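Local coordinates for protein glycoside hydrolase family 5 (Aspergillus oryzae, PDB 6LA0) that acts as a rutinosidase of glycoside hydrolase family 5 and probably also removes glucose units from the non-reducing ends of 1,3-beta-glucans, at residues A[294-299]-A[325-330]; A[185-190]-A[234-239]; A[72-77]-A[115-120]. All coordinates share one frame; numbering follows the deposited sequence.

In the fold
Contacts 1 and 2 each join two neighbouring parallel strands of the TIM barrel and are buried, with centres about 14 Å apart; they meet where F295 CD2 packs on M236 CE at 3.8 Å. Contact 3 lies on the outer layer of helices, only partly buried, its centre about 23 Å from that of contact 1 and about 22 Å from contact 2's. The chemistry follows the location. Each strand contact has two backbone hydrogen bonds across it and a bridging water, between side chains in contact 1 and between backbones in contact 2, where the strands separate, whereas 72-77 and 115-120 share no hydrogen bond and rely on apolar packing and a carboxylate stacked on a tyrosine ring.

Contact 1: A[294-299]-A[325-330]; sequences VFTGEW and KYSQGS
V294 O accepts the backbone N-H of Q328 at 2.9 Å from Q328 N, the donor standing almost straight out from the carbonyl (C=O...N 168°). The same oxygen is packed by carbon: Q328 CG folds back to 3.2 Å from V294 O, and S327 CB lies close as well. Two residues on, T296 N donates to G329 O at 3.2 Å, and S330 CA brings its hydrogen to T296 O, a CA-H...O contact that marks the single bridge between T296 and S330. F295 has CG anti to its backbone N (chi1 -174°), which carries the ring along the other strand: Q328 O lies at its edge, while CE1 comes within 3.5 Å of S330 N. Beyond the bridge, a water links the side chains, accepting from W299 NE1 at 3.0 Å in the plane of the indole and donating to S330 OG at 2.7 Å. S327 OG is hydrogen-bonded to M323 O of the preceding helix. Strand 294-303, helix 312-326 and strand 329-332 form a beta-alpha-beta unit of the barrel; M323 packs on T296, W299 and S330, and strand 257-265 bonds to the other edge of strand 294-303.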
ATOM      1  N   VAL A 294       5.303  13.740  -4.768  1.00 18.94           N
ATOM      2  CA  VAL A 294       4.103  12.912  -4.651  1.00 17.30           C
ATOM      3  C   VAL A 294       4.285  11.616  -5.435  1.00 19.06           C
ATOM      4  O   VAL A 294       4.775  11.630  -6.570  1.00 17.56           O
ATOM      5  CB  VAL A 294       2.854  13.660  -5.169  1.00 17.99           C
ATOM      6  CG1 VAL A 294       1.644  12.741  -5.144  1.00 16.81           C
ATOM      7  CG2 VAL A 294       2.594  14.917  -4.352  1.00 18.73           C
ATOM      8  N   PHE A 295       3.867  10.497  -4.831  1.00 16.83           N
ATOM      9  CA  PHE A 295       3.845   9.180  -5.448  1.00 17.50           C
ATOM     10  C   PHE A 295       2.444   8.601  -5.299  1.00 16.01           C
ATOM     11  O   PHE A 295       1.797   8.783  -4.262  1.00 16.10           O
ATOM     12  CB  PHE A 295       4.888   8.238  -4.804  1.00 17.27           C
ATOM     13  CG  PHE A 295       5.035   6.893  -5.495  1.00 18.82           C
ATOM     14  CD1 PHE A 295       5.720   6.780  -6.696  1.00 20.14           C
ATOM     15  CD2 PHE A 295       4.517   5.743  -4.917  1.00 18.07           C
ATOM     16  CE1 PHE A 295       5.871   5.535  -7.319  1.00 19.65           C
ATOM     17  CE2 PHE A 295       4.663   4.497  -5.530  1.00 15.74           C
ATOM     18  CZ  PHE A 295       5.342   4.397  -6.728  1.00 15.54           C
ATOM     19  N   THR A 296       1.954   7.941  -6.349  1.00 17.42           N
ATOM     20  CA  THR A 296       0.610   7.375  -6.325  1.00 19.46           C
ATOM     21  C   THR A 296       0.764   5.891  -5.992  1.00 16.04           C
ATOM     22  O   THR A 296       0.819   5.038  -6.878  1.00 17.45           O
ATOM     23  CB  THR A 296      -0.111   7.600  -7.656  1.00 18.16           C
ATOM     24  OG1 THR A 296      -0.060   8.996  -8.017  1.00 19.15           O
ATOM     25  CG2 THR A 296      -1.566   7.155  -7.563  1.00 20.70           C
ATOM     26  N   GLY A 297       0.800   5.580  -4.701  1.00 17.70           N
ATOM     27  CA  GLY A 297       1.086   4.216  -4.262  1.00 15.97           C
ATOM     28  C   GLY A 297      -0.023   3.192  -4.425  1.00 19.25           C
ATOM     29  O   GLY A 297       0.259   1.988  -4.287  1.00 13.60           O
ATOM     30  N   GLU A 298      -1.264   3.625  -4.677  1.00 16.58           N
ATOM     31  CA  GLU A 298      -2.391   2.715  -4.905  1.00 18.30           C
ATOM     32  C   GLU A 298      -3.356   3.322  -5.915  1.00 15.47           C
ATOM     33  O   GLU A 298      -3.727   4.489  -5.782  1.00 18.73           O
ATOM     34  CB  GLU A 298      -3.161   2.422  -3.610  1.00 22.57           C
ATOM     35  CG  GLU A 298      -2.474   1.484  -2.647  1.00 14.49           C
ATOM     36  CD  GLU A 298      -3.353   1.092  -1.473  1.00 16.73           C
ATOM     37  OE1 GLU A 298      -4.580   1.018  -1.660  1.00 18.20           O
ATOM     38  OE2 GLU A 298      -2.820   0.840  -0.359  1.00 15.89           O
ATOM     39  N   TRP A 299      -3.776   2.531  -6.896  1.00 19.80           N
ATOM     40  CA  TRP A 299      -4.844   2.904  -7.820  1.00 15.86           C
ATOM     41  C   TRP A 299      -5.312   1.641  -8.549  1.00 17.99           C
ATOM     42  O   TRP A 299      -4.644   0.604  -8.519  1.00 17.24           O
ATOM     43  CB  TRP A 299      -4.385   3.984  -8.805  1.00 16.85           C
ATOM     44  CG  TRP A 299      -3.354   3.506  -9.796  1.00 17.45           C
ATOM     45  CD1 TRP A 299      -2.057   3.178  -9.539  1.00 17.58           C
ATOM     46  CD2 TRP A 299      -3.547   3.309 -11.204  1.00 16.80           C
ATOM     47  NE1 TRP A 299      -1.424   2.787 -10.696  1.00 16.67           N
ATOM     48  CE2 TRP A 299      -2.321   2.857 -11.734  1.00 18.49           C
ATOM     49  CE3 TRP A 299      -4.641   3.468 -12.068  1.00 19.95           C
ATOM     50  CZ2 TRP A 299      -2.156   2.560 -13.094  1.00 18.98           C
ATOM     51  CZ3 TRP A 299      -4.475   3.171 -13.420  1.00 17.13           C
ATOM     52  CH2 TRP A 299      -3.243   2.730 -13.918  1.00 17.69           C
ATOM     53  N   LYS A 325       3.297  11.649 -15.497  1.00 19.63           N
ATOM     54  CA  LYS A 325       3.471  13.012 -15.980  1.00 21.24           C
ATOM     55  C   LYS A 325       3.369  14.023 -14.846  1.00 25.88           C
ATOM     56  O   LYS A 325       4.181  14.953 -14.762  1.00 24.94           O
ATOM     57  CB  LYS A 325       2.426  13.300 -17.060  1.00 23.71           C
ATOM     58  CG  LYS A 325       2.624  14.613 -17.790  1.00 28.66           C
ATOM     59  CD  LYS A 325       1.912  14.622 -19.142  1.00 31.91           C
ATOM     60  CE  LYS A 325       0.727  13.649 -19.190  1.00 27.58           C
ATOM     61  NZ  LYS A 325      -0.153  13.919 -20.372  1.00 31.13           N
ATOM     62  N   TYR A 326       2.380  13.878 -13.968  1.00 22.09           N
ATOM     63  CA  TYR A 326       2.157  14.881 -12.905  1.00 19.05           C
ATOM     64  C   TYR A 326       2.856  14.532 -11.593  1.00 22.28           C
ATOM     65  O   TYR A 326       2.982  15.406 -10.769  1.00 24.91           O
ATOM     66  CB  TYR A 326       0.665  15.046 -12.660  1.00 20.58           C
ATOM     67  CG  TYR A 326      -0.067  15.748 -13.782  1.00 18.70           C
ATOM     68  CD1 TYR A 326      -0.092  17.120 -13.884  1.00 18.86           C
ATOM     69  CD2 TYR A 326      -0.725  15.029 -14.744  1.00 21.20           C
ATOM     70  CE1 TYR A 326      -0.758  17.755 -14.911  1.00 19.33           C
ATOM     71  CE2 TYR A 326      -1.420  15.641 -15.769  1.00 21.45           C
ATOM     72  CZ  TYR A 326      -1.423  17.016 -15.866  1.00 21.55           C
ATOM     73  OH  TYR A 326      -2.080  17.618 -16.882  1.00 21.48           O
ATOM     74  N   SER A 327       3.281  13.287 -11.446  1.00 22.65           N
ATOM     75  CA  SER A 327       3.854  12.838 -10.159  1.00 21.85           C
ATOM     76  C   SER A 327       5.125  11.994 -10.357  1.00 21.56           C
ATOM     77  O   SER A 327       5.734  12.124 -11.387  1.00 19.50           O
ATOM     78  CB  SER A 327       2.745  12.313  -9.245  1.00 18.20           C
ATOM     79  OG  SER A 327       2.572  10.900  -9.274  1.00 34.57           O
ATOM     80  N   GLN A 328       5.525  11.198  -9.368  1.00 20.01           N
ATOM     81  CA  GLN A 328       6.774  10.415  -9.521  1.00 19.13           C
ATOM     82  C   GLN A 328       6.481   8.972  -9.966  1.00 21.99           C
ATOM     83  O   GLN A 328       7.358   8.178  -9.889  1.00 21.03           O
ATOM     84  CB  GLN A 328       7.605  10.429  -8.233  1.00 16.53           C
ATOM     85  CG  GLN A 328       7.786  11.822  -7.646  1.00 21.51           C
ATOM     86  CD  GLN A 328       8.467  12.781  -8.594  1.00 22.22           C
ATOM     87  OE1 GLN A 328       9.565  12.533  -9.056  1.00 23.04           O
ATOM     88  NE2 GLN A 328       7.812  13.876  -8.893  1.00 18.27           N
ATOM     89  N   GLY A 329       5.252   8.682 -10.385  1.00 20.41           N
ATOM     90  CA  GLY A 329       4.923   7.334 -10.813  1.00 20.94           C
ATOM     91  C   GLY A 329       3.821   6.707  -9.984  1.00 19.34           C
ATOM     92  O   GLY A 329       3.146   7.408  -9.218  1.00 20.05           O
ATOM     93  N   SER A 330       3.656   5.387 -10.083  1.00 20.32           N
ATOM     94  CA  SER A 330       2.492   4.743  -9.493  1.00 16.33           C
ATOM     95  C   SER A 330       2.781   3.271  -9.213  1.00 15.77           C
ATOM     96  O   SER A 330       3.661   2.662  -9.826  1.00 15.89           O
ATOM     97  CB  SER A 330       1.270   4.861 -10.420  1.00 17.83           C
ATOM     98  OG  SER A 330       1.481   4.101 -11.579  1.00 18.06           O
TER
HETATM   99  O   HOH W   1       1.141   1.420 -11.483  1.00 19.07           O

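Contact 2: A[185-190]-A[234-239]; sequences TIEPMN and PVMFQG
E187 and M236 lie next to each other on adjacent parallel strands, and the glutamate can be followed outward along its neighbour. Its CB sits 3.9 Å from M236 CB. CG, anti to the backbone N (chi1 -179°), passes 3.4 Å from M236 O, and CD comes alongside M236 CG and SD, the two side chains crossing at a slant. At the tip the oxygens part company. OE1 forms a salt bridge with R89, whereas OE2 rests on aliphatic carbon, 3.5 Å from Q238 CB, and has D260 OD2 close by; two carboxylates this close would probably repel unless one is protonated, and R89 on OE1 may offset part of that charge. N190 OD1 is hydrogen-bonded to R89 too, which places N190 and E187 round one guanidinium.

The backbones give the evidence for pairing. I186 N donates to P234 O at 3.0 Å, and M236 N to I186 O at 2.8 Å, the latter donor tilted 32° from the carbonyl plane. Past E187 the strands separate, and a water replaces direct bonds: it donates to M236 O (2.7 Å) and M189 O, and accepts from Q238 N. On the other side of the pair M189 SD makes an oblique Met-aromatic contact with F237, 4.1 Å from CE1. Q238, centre of an inverse gamma turn, is held by E191 N through OE1.

Strand 184-187, helix 209-229 and strand 235-237 make a beta-alpha-beta crossover of the TIM barrel, and N190 followed by E191 matches the Asn-Glu pair that family 5 glycosidases carry at the end of the fourth barrel strand.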
ATOM      1  N   THR A 185      12.449   2.404   0.741  1.00 18.94           N
ATOM      2  CA  THR A 185      11.702   3.540   1.259  1.00 15.99           C
ATOM      3  C   THR A 185      10.801   3.047   2.382  1.00 16.45           C
ATOM      4  O   THR A 185      10.109   2.035   2.220  1.00 18.45           O
ATOM      5  CB  THR A 185      10.876   4.188   0.130  1.00 19.43           C
ATOM      6  OG1 THR A 185      11.754   4.898  -0.746  1.00 17.02           O
ATOM      7  CG2 THR A 185       9.809   5.136   0.673  1.00 15.66           C
ATOM      8  N   ILE A 186      10.804   3.746   3.516  1.00 16.01           N
ATOM      9  CA  ILE A 186      10.046   3.321   4.687  1.00 17.64           C
ATOM     10  C   ILE A 186       8.724   4.082   4.751  1.00 17.42           C
ATOM     11  O   ILE A 186       8.708   5.317   4.822  1.00 17.52           O
ATOM     12  CB  ILE A 186      10.863   3.493   5.980  1.00 13.84           C
ATOM     13  CG1 ILE A 186      12.038   2.514   5.986  1.00 17.53           C
ATOM     14  CG2 ILE A 186       9.963   3.284   7.174  1.00 15.37           C
ATOM     15  CD1 ILE A 186      12.917   2.573   7.241  1.00 14.50           C
ATOM     16  N   GLU A 187       7.609   3.342   4.730  1.00 16.62           N
ATOM     17  CA  GLU A 187       6.271   3.925   4.832  1.00 19.39           C
ATOM     18  C   GLU A 187       5.631   3.512   6.156  1.00 16.10           C
ATOM     19  O   GLU A 187       5.122   2.383   6.278  1.00 15.02           O
ATOM     20  CB  GLU A 187       5.395   3.496   3.639  1.00 17.34           C
ATOM     21  CG  GLU A 187       3.972   4.087   3.649  1.00 16.59           C
ATOM     22  CD  GLU A 187       3.263   3.996   2.298  1.00 19.58           C
ATOM     23  OE1 GLU A 187       3.458   2.992   1.581  1.00 16.71           O
ATOM     24  OE2 GLU A 187       2.508   4.935   1.951  1.00 16.23           O
ATOM     25  N   PRO A 188       5.615   4.385   7.164  1.00 18.47           N
ATOM     26  CA  PRO A 188       5.293   3.971   8.540  1.00 14.84           C
ATOM     27  C   PRO A 188       3.811   3.900   8.888  1.00 18.66           C
ATOM     28  O   PRO A 188       3.495   3.573  10.033  1.00 18.56           O
ATOM     29  CB  PRO A 188       5.997   5.056   9.368  1.00 12.71           C
ATOM     30  CG  PRO A 188       5.867   6.299   8.493  1.00 16.52           C
ATOM     31  CD  PRO A 188       6.046   5.796   7.088  1.00 16.29           C
ATOM     32  N   MET A 189       2.895   4.169   7.952  1.00 14.27           N
ATOM     33  CA  MET A 189       1.467   3.966   8.202  1.00 13.14           C
ATOM     34  C   MET A 189       0.738   3.978   6.864  1.00 18.16           C
ATOM     35  O   MET A 189       1.322   4.275   5.824  1.00 17.98           O
ATOM     36  CB  MET A 189       0.902   5.038   9.142  1.00 15.79           C
ATOM     37  CG  MET A 189       0.712   6.396   8.475  1.00 21.44           C
ATOM     38  SD  MET A 189       0.727   7.802   9.604  1.00 18.86           S
ATOM     39  CE  MET A 189      -0.589   7.403  10.746  1.00 16.66           C
ATOM     40  N   ASN A 190      -0.558   3.675   6.914  1.00 16.71           N
ATOM     41  CA  ASN A 190      -1.383   3.579   5.715  1.00 15.27           C
ATOM     42  C   ASN A 190      -2.819   3.945   6.061  1.00 17.05           C
ATOM     43  O   ASN A 190      -3.392   3.378   6.996  1.00 17.34           O
ATOM     44  CB  ASN A 190      -1.335   2.167   5.117  1.00 17.86           C
ATOM     45  CG  ASN A 190      -2.247   2.012   3.919  1.00 17.56           C
ATOM     46  OD1 ASN A 190      -1.921   2.453   2.814  1.00 16.13           O
ATOM     47  ND2 ASN A 190      -3.407   1.408   4.133  1.00 19.85           N
ATOM     48  N   PRO A 234      14.561   7.442   2.589  1.00 19.28           N
ATOM     49  CA  PRO A 234      13.350   8.269   2.492  1.00 20.92           C
ATOM     50  C   PRO A 234      12.180   7.702   3.284  1.00 17.03           C
ATOM     51  O   PRO A 234      12.025   6.481   3.443  1.00 17.54           O
ATOM     52  CB  PRO A 234      13.035   8.275   0.982  1.00 20.04           C
ATOM     53  CG  PRO A 234      14.291   7.762   0.303  1.00 19.56           C
ATOM     54  CD  PRO A 234      14.911   6.816   1.304  1.00 18.94           C
ATOM     55  N   VAL A 235      11.361   8.617   3.806  1.00 13.62           N
ATOM     56  CA  VAL A 235      10.123   8.300   4.514  1.00 14.06           C
ATOM     57  C   VAL A 235       8.954   8.630   3.600  1.00 18.35           C
ATOM     58  O   VAL A 235       8.896   9.737   3.049  1.00 17.17           O
ATOM     59  CB  VAL A 235      10.012   9.093   5.827  1.00 17.13           C
ATOM     60  CG1 VAL A 235       8.605   8.952   6.430  1.00 16.09           C
ATOM     61  CG2 VAL A 235      11.093   8.659   6.826  1.00 15.05           C
ATOM     62  N   MET A 236       8.009   7.689   3.459  1.00 16.54           N
ATOM     63  CA  MET A 236       6.821   7.868   2.626  1.00 18.81           C
ATOM     64  C   MET A 236       5.598   8.042   3.529  1.00 17.96           C
ATOM     65  O   MET A 236       5.262   7.144   4.313  1.00 17.45           O
ATOM     66  CB  MET A 236       6.634   6.684   1.666  1.00 17.25           C
ATOM     67  CG  MET A 236       5.427   6.836   0.719  1.00 16.92           C
ATOM     68  SD  MET A 236       5.389   5.685  -0.688  1.00 18.52           S
ATOM     69  CE  MET A 236       6.568   6.461  -1.800  1.00 17.82           C
ATOM     70  N   PHE A 237       4.955   9.212   3.433  1.00 15.04           N
ATOM     71  CA  PHE A 237       3.850   9.611   4.306  1.00 16.75           C
ATOM     72  C   PHE A 237       2.549   9.452   3.531  1.00 18.02           C
ATOM     73  O   PHE A 237       2.283  10.210   2.593  1.00 16.16           O
ATOM     74  CB  PHE A 237       4.058  11.055   4.788  1.00 15.17           C
ATOM     75  CG  PHE A 237       2.985  11.576   5.733  1.00 17.71           C
ATOM     76  CD1 PHE A 237       2.160  10.722   6.451  1.00 22.33           C
ATOM     77  CD2 PHE A 237       2.834  12.942   5.920  1.00 20.91           C
ATOM     78  CE1 PHE A 237       1.186  11.230   7.325  1.00 19.85           C
ATOM     79  CE2 PHE A 237       1.875  13.454   6.794  1.00 23.07           C
ATOM     80  CZ  PHE A 237       1.051  12.596   7.494  1.00 22.22           C
ATOM     81  N   GLN A 238       1.763   8.438   3.899  1.00 22.36           N
ATOM     82  CA  GLN A 238       0.403   8.249   3.400  1.00 16.96           C
ATOM     83  C   GLN A 238      -0.487   9.129   4.264  1.00 18.81           C
ATOM     84  O   GLN A 238      -0.987   8.706   5.306  1.00 18.87           O
ATOM     85  CB  GLN A 238      -0.004   6.781   3.469  1.00 18.28           C
ATOM     86  CG  GLN A 238      -1.026   6.354   2.397  1.00 17.34           C
ATOM     87  CD  GLN A 238      -2.328   7.113   2.516  1.00 19.28           C
ATOM     88  OE1 GLN A 238      -3.085   6.900   3.450  1.00 19.48           O
ATOM     89  NE2 GLN A 238      -2.586   8.028   1.580  1.00 20.61           N
ATOM     90  N   GLY A 239      -0.646  10.392   3.853  1.00 18.90           N
ATOM     91  CA  GLY A 239      -1.305  11.374   4.694  1.00 18.27           C
ATOM     92  C   GLY A 239      -2.816  11.308   4.603  1.00 21.74           C
ATOM     93  O   GLY A 239      -3.467  12.320   4.311  1.00 19.89           O
TER
HETATM   94  O   HOH W   2       3.031   6.713   5.832  1.00 16.09           O

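Contact 3: A[72-77]-A[115-120]; sequences ITERDI and KQIADY
E74 lies flat against Y120 between two helices of the outer layer of the TIM barrel, 74-81 and 110-125, with strand 87-92 between them in the chain. The carboxylate and ring planes are only 8° apart, so this is a true stack; OE1 stands above the ring toward its rim, 3.5 Å from Y120 CE1. Closer to the backbone, E74 CB covers the same face in a CH-pi contact, 3.8 Å from the ring centroid and 25° off its normal. The tyrosine reaches across because its CG is anti to the backbone N (chi1 -175°). I77 takes the ring's edge with CB, 4.1 Å from Y120 CD2, and slides past the ring in the opposite direction, while its CD1 touches I117 CG2 at 3.8 Å. I117 CD1 in turn fits against the start of helix 74-81, 3.8 Å from E74 N. That helix begins after T73, its N-cap residue, whose N-H bonds to D76 OD2. At the solvent side R75 turns its guanidinium nearly perpendicular to the ring. D78 forms a salt bridge with R75 and a hydrogen bond with Y120 OH; R75 NH2 itself comes to 3.3 Å from Y120 OH, but at too poor an angle to bond.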
ATOM      1  N   ILE A  72       3.191 -15.299  -3.304  1.00 18.63           N
ATOM      2  CA  ILE A  72       4.116 -14.499  -4.104  1.00 25.16           C
ATOM      3  C   ILE A  72       5.470 -15.194  -4.072  1.00 23.67           C
ATOM      4  O   ILE A  72       6.040 -15.405  -2.992  1.00 21.15           O
ATOM      5  CB  ILE A  72       4.253 -13.050  -3.591  1.00 21.32           C
ATOM      6  CG1 ILE A  72       2.944 -12.270  -3.760  1.00 18.94           C
ATOM      7  CG2 ILE A  72       5.412 -12.339  -4.292  1.00 19.61           C
ATOM      8  CD1 ILE A  72       2.544 -11.992  -5.212  1.00 16.11           C
ATOM      9  N   THR A  73       5.989 -15.534  -5.250  1.00 23.41           N
ATOM     10  CA  THR A  73       7.269 -16.211  -5.386  1.00 26.16           C
ATOM     11  C   THR A  73       8.144 -15.457  -6.380  1.00 24.13           C
ATOM     12  O   THR A  73       7.701 -14.523  -7.059  1.00 24.79           O
ATOM     13  CB  THR A  73       7.092 -17.663  -5.853  1.00 26.09           C
ATOM     14  OG1 THR A  73       6.474 -17.669  -7.149  1.00 30.37           O
ATOM     15  CG2 THR A  73       6.229 -18.445  -4.867  1.00 23.05           C
ATOM     16  N   GLU A  74       9.400 -15.903  -6.481  1.00 25.27           N
ATOM     17  CA  GLU A  74      10.333 -15.263  -7.405  1.00 25.84           C
ATOM     18  C   GLU A  74       9.865 -15.368  -8.856  1.00 27.55           C
ATOM     19  O   GLU A  74      10.221 -14.511  -9.673  1.00 29.15           O
ATOM     20  CB  GLU A  74      11.732 -15.851  -7.219  1.00 28.57           C
ATOM     21  CG  GLU A  74      12.218 -15.734  -5.771  1.00 31.34           C
ATOM     22  CD  GLU A  74      13.632 -16.238  -5.554  1.00 34.65           C
ATOM     23  OE1 GLU A  74      14.198 -16.872  -6.468  1.00 35.68           O
ATOM     24  OE2 GLU A  74      14.177 -16.005  -4.453  1.00 36.10           O
ATOM     25  N   ARG A  75       9.054 -16.380  -9.199  1.00 27.11           N
ATOM     26  CA  ARG A  75       8.515 -16.446 -10.559  1.00 30.56           C
ATOM     27  C   ARG A  75       7.584 -15.273 -10.839  1.00 24.71           C
ATOM     28  O   ARG A  75       7.567 -14.730 -11.953  1.00 24.34           O
ATOM     29  CB  ARG A  75       7.780 -17.774 -10.798  1.00 31.62           C
ATOM     30  CG  ARG A  75       8.602 -19.036 -10.539  1.00 38.24           C
ATOM     31  CD  ARG A  75       9.615 -19.338 -11.666  1.00 40.53           C
ATOM     32  NE  ARG A  75      10.833 -18.518 -11.600  1.00 38.42           N
ATOM     33  CZ  ARG A  75      11.725 -18.523 -10.607  1.00 39.36           C
ATOM     34  NH1 ARG A  75      11.585 -19.320  -9.546  1.00 44.32           N
ATOM     35  NH2 ARG A  75      12.780 -17.723 -10.680  1.00 37.06           N
ATOM     36  N   ASP A  76       6.785 -14.876  -9.847  1.00 25.74           N
ATOM     37  CA  ASP A  76       5.979 -13.667 -10.002  1.00 25.98           C
ATOM     38  C   ASP A  76       6.857 -12.434 -10.207  1.00 24.39           C
ATOM     39  O   ASP A  76       6.494 -11.519 -10.965  1.00 19.86           O
ATOM     40  CB  ASP A  76       5.063 -13.487  -8.791  1.00 23.92           C
ATOM     41  CG  ASP A  76       4.145 -14.679  -8.574  1.00 23.81           C
ATOM     42  OD1 ASP A  76       3.473 -15.080  -9.545  1.00 27.55           O
ATOM     43  OD2 ASP A  76       4.087 -15.211  -7.441  1.00 22.11           O
ATOM     44  N   ILE A  77       8.012 -12.384  -9.538  1.00 23.60           N
ATOM     45  CA  ILE A  77       8.907 -11.244  -9.722  1.00 25.48           C
ATOM     46  C   ILE A  77       9.473 -11.241 -11.138  1.00 23.66           C
ATOM     47  O   ILE A  77       9.557 -10.190 -11.787  1.00 21.48           O
ATOM     48  CB  ILE A  77      10.025 -11.242  -8.657  1.00 21.12           C
ATOM     49  CG1 ILE A  77       9.438 -11.295  -7.245  1.00 18.60           C
ATOM     50  CG2 ILE A  77      10.914 -10.013  -8.842  1.00 21.46           C
ATOM     51  CD1 ILE A  77       8.545 -10.127  -6.884  1.00 23.47           C
ATOM     52  N   LYS A 115      12.491 -10.634   2.988  1.00 17.35           N
ATOM     53  CA  LYS A 115      13.894 -10.516   2.591  1.00 19.79           C
ATOM     54  C   LYS A 115      14.198 -11.356   1.356  1.00 20.93           C
ATOM     55  O   LYS A 115      14.881 -10.889   0.438  1.00 22.94           O
ATOM     56  CB  LYS A 115      14.815 -10.919   3.753  1.00 21.71           C
ATOM     57  CG  LYS A 115      16.267 -11.138   3.338  1.00 22.07           C
ATOM     58  CD  LYS A 115      17.161 -11.494   4.531  1.00 25.34           C
ATOM     59  CE  LYS A 115      18.630 -11.270   4.192  1.00 26.27           C
ATOM     60  NZ  LYS A 115      18.919  -9.838   3.800  1.00 29.76           N
ATOM     61  N   GLN A 116      13.704 -12.595   1.309  1.00 19.99           N
ATOM     62  CA  GLN A 116      13.977 -13.441   0.151  1.00 20.44           C
ATOM     63  C   GLN A 116      13.476 -12.793  -1.133  1.00 22.92           C
ATOM     64  O   GLN A 116      14.204 -12.715  -2.131  1.00 24.19           O
ATOM     65  CB  GLN A 116      13.341 -14.813   0.337  1.00 24.02           C
ATOM     66  CG  GLN A 116      13.556 -15.720  -0.835  1.00 32.64           C
ATOM     67  CD  GLN A 116      13.132 -17.125  -0.519  1.00 37.21           C
ATOM     68  OE1 GLN A 116      11.995 -17.357  -0.109  1.00 40.48           O
ATOM     69  NE2 GLN A 116      14.042 -18.075  -0.691  1.00 44.47           N
ATOM     70  N   ILE A 117      12.237 -12.303  -1.117  1.00 19.11           N
ATOM     71  CA  ILE A 117      11.660 -11.690  -2.310  1.00 22.23           C
ATOM     72  C   ILE A 117      12.331 -10.354  -2.620  1.00 23.65           C
ATOM     73  O   ILE A 117      12.666 -10.074  -3.777  1.00 22.35           O
ATOM     74  CB  ILE A 117      10.139 -11.547  -2.145  1.00 18.91           C
ATOM     75  CG1 ILE A 117       9.502 -12.938  -2.065  1.00 20.02           C
ATOM     76  CG2 ILE A 117       9.549 -10.724  -3.292  1.00 25.44           C
ATOM     77  CD1 ILE A 117       9.798 -13.844  -3.267  1.00 22.51           C
ATOM     78  N   ALA A 118      12.545  -9.509  -1.600  1.00 21.13           N
ATOM     79  CA  ALA A 118      13.125  -8.190  -1.861  1.00 18.89           C
ATOM     80  C   ALA A 118      14.562  -8.310  -2.354  1.00 21.85           C
ATOM     81  O   ALA A 118      14.959  -7.621  -3.302  1.00 21.98           O
ATOM     82  CB  ALA A 118      13.072  -7.308  -0.608  1.00 20.56           C
ATOM     83  N   ASP A 119      15.362  -9.169  -1.709  1.00 21.68           N
ATOM     84  CA  ASP A 119      16.744  -9.367  -2.138  1.00 23.12           C
ATOM     85  C   ASP A 119      16.806  -9.764  -3.606  1.00 24.02           C
ATOM     86  O   ASP A 119      17.674  -9.292  -4.350  1.00 23.62           O
ATOM     87  CB  ASP A 119      17.419 -10.439  -1.274  1.00 23.33           C
ATOM     88  CG  ASP A 119      17.850  -9.923   0.088  1.00 27.83           C
ATOM     89  OD1 ASP A 119      17.640  -8.726   0.382  1.00 27.88           O
ATOM     90  OD2 ASP A 119      18.412 -10.729   0.868  1.00 25.11           O
ATOM     91  N   TYR A 120      15.865 -10.608  -4.041  1.00 23.71           N
ATOM     92  CA  TYR A 120      15.837 -11.105  -5.416  1.00 21.31           C
ATOM     93  C   TYR A 120      15.480  -9.989  -6.396  1.00 22.89           C
ATOM     94  O   TYR A 120      16.148  -9.812  -7.422  1.00 21.23           O
ATOM     95  CB  TYR A 120      14.837 -12.260  -5.510  1.00 23.91           C
ATOM     96  CG  TYR A 120      14.767 -12.961  -6.846  1.00 23.22           C
ATOM     97  CD1 TYR A 120      15.783 -13.802  -7.270  1.00 26.50           C
ATOM     98  CD2 TYR A 120      13.664 -12.791  -7.678  1.00 26.91           C
ATOM     99  CE1 TYR A 120      15.705 -14.460  -8.499  1.00 27.99           C
ATOM    100  CE2 TYR A 120      13.575 -13.443  -8.902  1.00 27.13           C
ATOM    101  CZ  TYR A 120      14.600 -14.276  -9.303  1.00 27.78           C
ATOM    102  OH  TYR A 120      14.510 -14.914 -10.518  1.00 24.72           O
TER